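PDB 2QE6: uncharacterized protein Tfu_2867, which probably acts as an S-adenosylmethionine-dependent methyltransferase, binding the methyl donor in a Rossmann-like domain, though its methyl acceptor is not known. Local coordinates for residues A[161-164]-A[165-168]; A[172-175]-A[176-179]. The protein carries 1 engineered substitution. All blocks are in the same frame, centred on the assembly; numbering follows the deposited sequence.

Interaction 1: A[161-164]-A[165-168]. With SAM (S-adenosylmethionine), chain F.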
loop_
_atom_site.group_PDB
_atom_site.type_symbol
_atom_site.label_atom_id
_atom_site.label_comp_id
_atom_site.label_asym_id
_atom_site.label_seq_id
_atom_site.Cartn_x
_atom_site.Cartn_y
_atom_site.Cartn_z
ATOM N N ILE A 161 -1.788 4.241 9.930
ATOM C CA ILE A 161 -2.526 3.357 9.012
ATOM C C ILE A 161 -2.086 3.623 7.567
ATOM O O ILE A 161 -1.919 4.773 7.160
ATOM C CB ILE A 161 -4.048 3.549 9.135
ATOM C CG1 ILE A 161 -4.537 3.118 10.524
ATOM C CG2 ILE A 161 -4.760 2.755 8.060
ATOM C CD1 ILE A 161 -6.034 3.332 10.772
HETATM N N MSE A 162 -1.833 2.558 6.819
HETATM C CA MSE A 162 -1.248 2.666 5.479
HETATM C C MSE A 162 -2.214 2.082 4.487
HETATM O O MSE A 162 -2.774 1.020 4.716
HETATM C CB MSE A 162 0.057 1.887 5.410
HETATM C CG MSE A 162 1.123 2.392 6.343
HETATM SE SE MSE A 162 2.599 1.151 6.535
HETATM C CE MSE A 162 3.221 0.848 4.705
ATOM N N LEU A 163 -2.502 2.841 3.431
ATOM C CA LEU A 163 -3.183 2.334 2.265
ATOM C C LEU A 163 -2.267 2.594 1.055
ATOM O O LEU A 163 -2.652 3.215 0.064
ATOM C CB LEU A 163 -4.554 2.996 2.093
ATOM C CG LEU A 163 -5.609 2.549 3.124
ATOM C CD1 LEU A 163 -5.886 3.605 4.094
ATOM C CD2 LEU A 163 -6.894 2.143 2.416
ATOM N N VAL A 164 -1.031 2.139 1.190
ATOM C CA VAL A 164 -0.002 2.303 0.198
ATOM C C VAL A 164 -0.326 1.315 -0.957
ATOM O O VAL A 164 -0.595 0.140 -0.712
ATOM C CB VAL A 164 1.425 2.094 0.841
ATOM C CG1 VAL A 164 2.541 2.105 -0.231
ATOM C CG2 VAL A 164 1.704 3.196 1.883
ATOM N N GLY A 165 -0.385 1.830 -2.187
ATOM C CA GLY A 165 -0.750 1.049 -3.354
ATOM C C GLY A 165 -2.132 0.446 -3.334
ATOM O O GLY A 165 -2.381 -0.576 -4.014
HETATM N N MSE A 166 -3.031 1.069 -2.562
HETATM C CA MSE A 166 -4.328 0.458 -2.156
HETATM C C MSE A 166 -5.485 1.432 -2.500
HETATM O O MSE A 166 -6.613 1.001 -2.831
HETATM C CB MSE A 166 -4.192 0.094 -0.622
HETATM C CG MSE A 166 -5.228 -0.777 0.236
HETATM SE SE MSE A 166 -6.110 -2.097 -0.794
HETATM C CE MSE A 166 -7.893 -1.350 -0.641
ATOM N N LEU A 167 -5.244 2.743 -2.485
ATOM C CA LEU A 167 -6.379 3.686 -2.624
ATOM C C LEU A 167 -7.125 3.500 -3.940
ATOM O O LEU A 167 -8.339 3.670 -3.996
ATOM C CB LEU A 167 -5.935 5.166 -2.489
ATOM C CG LEU A 167 -6.985 6.316 -2.537
ATOM C CD1 LEU A 167 -8.058 6.123 -1.478
ATOM C CD2 LEU A 167 -6.374 7.760 -2.392
ATOM N N HIS A 168 -6.392 3.187 -5.005
ATOM C CA HIS A 168 -7.020 3.069 -6.341
ATOM C C HIS A 168 -7.835 1.769 -6.507
ATOM O O HIS A 168 -8.423 1.541 -7.541
ATOM C CB HIS A 168 -5.968 3.223 -7.464
ATOM C CG HIS A 168 -4.745 2.360 -7.306
ATOM N ND1 HIS A 168 -3.634 2.760 -6.605
ATOM C CD2 HIS A 168 -4.482 1.102 -7.739
ATOM C CE1 HIS A 168 -2.724 1.805 -6.639
ATOM N NE2 HIS A 168 -3.220 0.779 -7.308
HETATM N N SAM F . 0.653 -2.133 -0.302
HETATM C CA SAM F . 1.648 -2.842 -1.200
HETATM C C SAM F . 2.539 -1.817 -1.865
HETATM O O SAM F . 3.673 -2.120 -2.219
HETATM O OXT SAM F . 2.119 -0.673 -2.082
HETATM C CB SAM F . 1.052 -3.703 -2.330
HETATM C CG SAM F . 0.247 -2.949 -3.401
HETATM S SD SAM F . -0.626 -3.990 -4.618
HETATM C CE SAM F . -0.074 -5.578 -3.950
HETATM C "C5'" SAM F . -2.239 -3.918 -3.812
HETATM C "C4'" SAM F . -2.597 -4.875 -2.667
HETATM O "O4'" SAM F . -3.826 -4.456 -2.065
HETATM C "C3'" SAM F . -2.829 -6.328 -3.112
HETATM O "O3'" SAM F . -2.059 -7.232 -2.339
HETATM C "C2'" SAM F . -4.320 -6.590 -2.966
HETATM O "O2'" SAM F . -4.673 -7.963 -2.759
HETATM C "C1'" SAM F . -4.636 -5.618 -1.834
HETATM N N9 SAM F . -6.057 -5.267 -1.847
HETATM C C8 SAM F . -6.792 -4.604 -2.828
HETATM N N7 SAM F . -8.077 -4.492 -2.400
HETATM C C5 SAM F . -8.152 -5.061 -1.155
HETATM C C6 SAM F . -9.220 -5.197 -0.255
HETATM N N6 SAM F . -10.454 -4.738 -0.603
HETATM N N1 SAM F . -8.962 -5.825 0.951
HETATM C C2 SAM F . -7.682 -6.311 1.289
HETATM N N3 SAM F . -6.627 -6.183 0.390
HETATM C C4 SAM F . -6.881 -5.552 -0.802
#
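Leu163 and Met166 are the first and fourth residues of a type II beta turn, with their CA atoms 4.9 Å apart; Val164 and a positive-phi Gly165 (phi 61°) stand at its corners, and a weak hydrogen bond of 3.4 Å from Met166 N to Leu163 O closes it. Beside this closing bond the side chains of the two end residues meet obliquely. CB of Leu163 lies 4.0 Å from CB of selenomethionine Met166, and further out a methyl of the leucine, CD2, touches CG of the same residue. Met166 carries CG anti to its backbone nitrogen (chi1 -170°) and then bends at both later torsions, which turns its end away from the strand and over the adenine of S-adenosylmethionine. The selenium sits on the face of the five-membered ring, 3.3 Å from ligand C8, and the terminal CE extends across the same face toward N7.

The turn follows strand 160-163, the fourth in the 3-2-1-4-5-7-6 sheet order of the class I methyltransferase fold, where the carboxyl ends of the parallel strands border the cofactor site. Here the bend brings backbone as well as side chain to the ligand. Val164 O accepts a 2.6 Å hydrogen bond from the ligand amino nitrogen, a short link to a group that is probably positively charged, while CG1 of Val164 packs 3.4 Å from carboxylate atom OXT. Gly165, lacking a side chain, brings its CA within 3.6 Å of the same OXT, and its carbonyl oxygen approaches C5' of the ribose. Thr195 OG1 on the neighbouring strand 191-197 is hydrogen-bonded to Gly165 N, tying the tip of the turn to the sheet. The amide of Leu167 is buried without a polar partner, its nitrogen 3.7 Å from Leu163 O.

Interaction 2: A[172-175]-A[176-179]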
loop_
_atom_site.group_PDB
_atom_site.type_symbol
_atom_site.label_atom_id
_atom_site.label_comp_id
_atom_site.label_asym_id
_atom_site.label_seq_id
_atom_site.Cartn_x
_atom_site.Cartn_y
_atom_site.Cartn_z
ATOM N N PRO A 172 -15.412 4.761 -6.031
ATOM C CA PRO A 172 -16.089 5.955 -5.622
ATOM C C PRO A 172 -17.243 5.737 -4.633
ATOM O O PRO A 172 -17.519 6.620 -3.822
ATOM C CB PRO A 172 -16.649 6.498 -6.950
ATOM C CG PRO A 172 -15.687 6.115 -7.912
ATOM C CD PRO A 172 -15.270 4.723 -7.501
ATOM N N ASP A 173 -17.937 4.608 -4.715
ATOM C CA ASP A 173 -19.099 4.425 -3.836
ATOM C C ASP A 173 -18.754 3.987 -2.419
ATOM O O ASP A 173 -19.557 4.172 -1.525
ATOM C CB ASP A 173 -20.211 3.573 -4.461
ATOM C CG ASP A 173 -19.743 2.278 -5.036
ATOM O OD1 ASP A 173 -18.723 1.721 -4.592
ATOM O OD2 ASP A 173 -20.435 1.803 -5.964
ATOM N N VAL A 174 -17.548 3.476 -2.197
ATOM C CA VAL A 174 -17.155 3.056 -0.860
ATOM C C VAL A 174 -16.019 3.893 -0.245
ATOM O O VAL A 174 -15.869 3.867 0.964
ATOM C CB VAL A 174 -16.743 1.587 -0.818
ATOM C CG1 VAL A 174 -17.815 0.710 -1.440
ATOM C CG2 VAL A 174 -15.360 1.396 -1.440
ATOM N N VAL A 175 -15.244 4.633 -1.052
ATOM C CA VAL A 175 -13.992 5.231 -0.566
ATOM C C VAL A 175 -14.169 6.171 0.645
ATOM O O VAL A 175 -13.408 6.084 1.620
ATOM C CB VAL A 175 -13.206 5.935 -1.700
ATOM C CG1 VAL A 175 -13.972 7.211 -2.216
ATOM C CG2 VAL A 175 -11.790 6.269 -1.232
ATOM N N ASP A 176 -15.186 7.041 0.615
ATOM C CA ASP A 176 -15.337 8.062 1.671
ATOM C C ASP A 176 -15.548 7.408 3.031
ATOM O O ASP A 176 -14.840 7.723 3.977
ATOM C CB ASP A 176 -16.464 9.053 1.387
ATOM C CG ASP A 176 -16.135 10.012 0.242
ATOM O OD1 ASP A 176 -14.956 10.152 -0.159
ATOM O OD2 ASP A 176 -17.066 10.640 -0.278
ATOM N N ARG A 177 -16.482 6.466 3.100
ATOM C CA ARG A 177 -16.795 5.777 4.336
ATOM C C ARG A 177 -15.628 4.898 4.789
ATOM O O ARG A 177 -15.336 4.795 6.001
ATOM C CB ARG A 177 -18.082 4.932 4.175
ATOM C CG ARG A 177 -18.188 3.724 5.140
ATOM C CD ARG A 177 -19.309 2.723 4.772
ATOM N NE ARG A 177 -18.976 1.783 3.679
ATOM C CZ ARG A 177 -18.260 0.660 3.818
ATOM N NH1 ARG A 177 -17.751 0.304 4.995
ATOM N NH2 ARG A 177 -18.046 -0.117 2.759
ATOM N N VAL A 178 -14.967 4.237 3.839
ATOM C CA VAL A 178 -13.897 3.286 4.203
ATOM C C VAL A 178 -12.680 4.020 4.779
ATOM O O VAL A 178 -12.216 3.693 5.881
ATOM C CB VAL A 178 -13.513 2.335 3.015
ATOM C CG1 VAL A 178 -12.172 1.632 3.288
ATOM C CG2 VAL A 178 -14.660 1.297 2.760
ATOM N N VAL A 179 -12.171 5.021 4.059
ATOM C CA VAL A 179 -10.965 5.717 4.535
ATOM C C VAL A 179 -11.308 6.533 5.787
ATOM O O VAL A 179 -10.512 6.591 6.714
ATOM C CB VAL A 179 -10.267 6.572 3.453
ATOM C CG1 VAL A 179 -8.975 7.232 4.025
ATOM C CG2 VAL A 179 -9.920 5.671 2.246
HETATM O O HOH W 1 -17.494 7.353 -1.168
HETATM O O HOH W 2 -18.504 5.983 1.029
HETATM O O HOH W 3 -20.109 3.694 1.580
#
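This is a local contact at the amino-terminal start of helix 175-185, which leads on from the loop after strand 160-163. Two i to i+4 backbone bonds hold it: Val178 N to Val174 O, and the nearly straight Val179 N to Val175 O (2.9 Å, 172° at the hydrogen). Along the buried side the side chains of Val175 and Val179 run alongside each other in the same direction, their CG2 methyls 4.0 Å apart. Val178 directs its CB toward the preceding turn, and its CG2 meets Val174 CB at 4.2 Å. That same methyl rests 3.5 Å above the guanidinium plane of Arg177, toward the rim, while a water bound to NE lies at the edge in the plane. This water also donates to Asp173 O; another joins Pro172 O to Asp176 N, hydrating the start of the helix where amides precede the regular bonding. The bend of Arg177 at chi3 (79°) folds its NH2 back toward Val174. Around the contact, Asp176 binds Gln230 and forms a salt bridge with Arg229 of helix 224-229, whereas Val179 packs on Leu192 and Met194 of strand 191-197.

In the fold
Interaction 1 comes first along the chain, at the carboxyl end of strand 160-163, and interaction 2 follows at the start of helix 175-185. Their centres are 13 Å apart. Leu167, leaving the turn of interaction 1, joins them: its CD1 packs 3.7 Å from Val175 CG2 and also reaches Val179 CG2. Strand 191-197 serves both: it pairs with strand 160-163 beside interaction 1, and its side chains receive Val179 of interaction 2. Interaction 1 is buried and contacts the cofactor directly, whereas interaction 2 is partly buried and lies farther out, its Val178 side chain about 8 Å from the cofactor. One strand-to-helix connection of the Rossmann-like domain thus supplies cofactor contacts at its beginning and packs its helix against the sheet at its end.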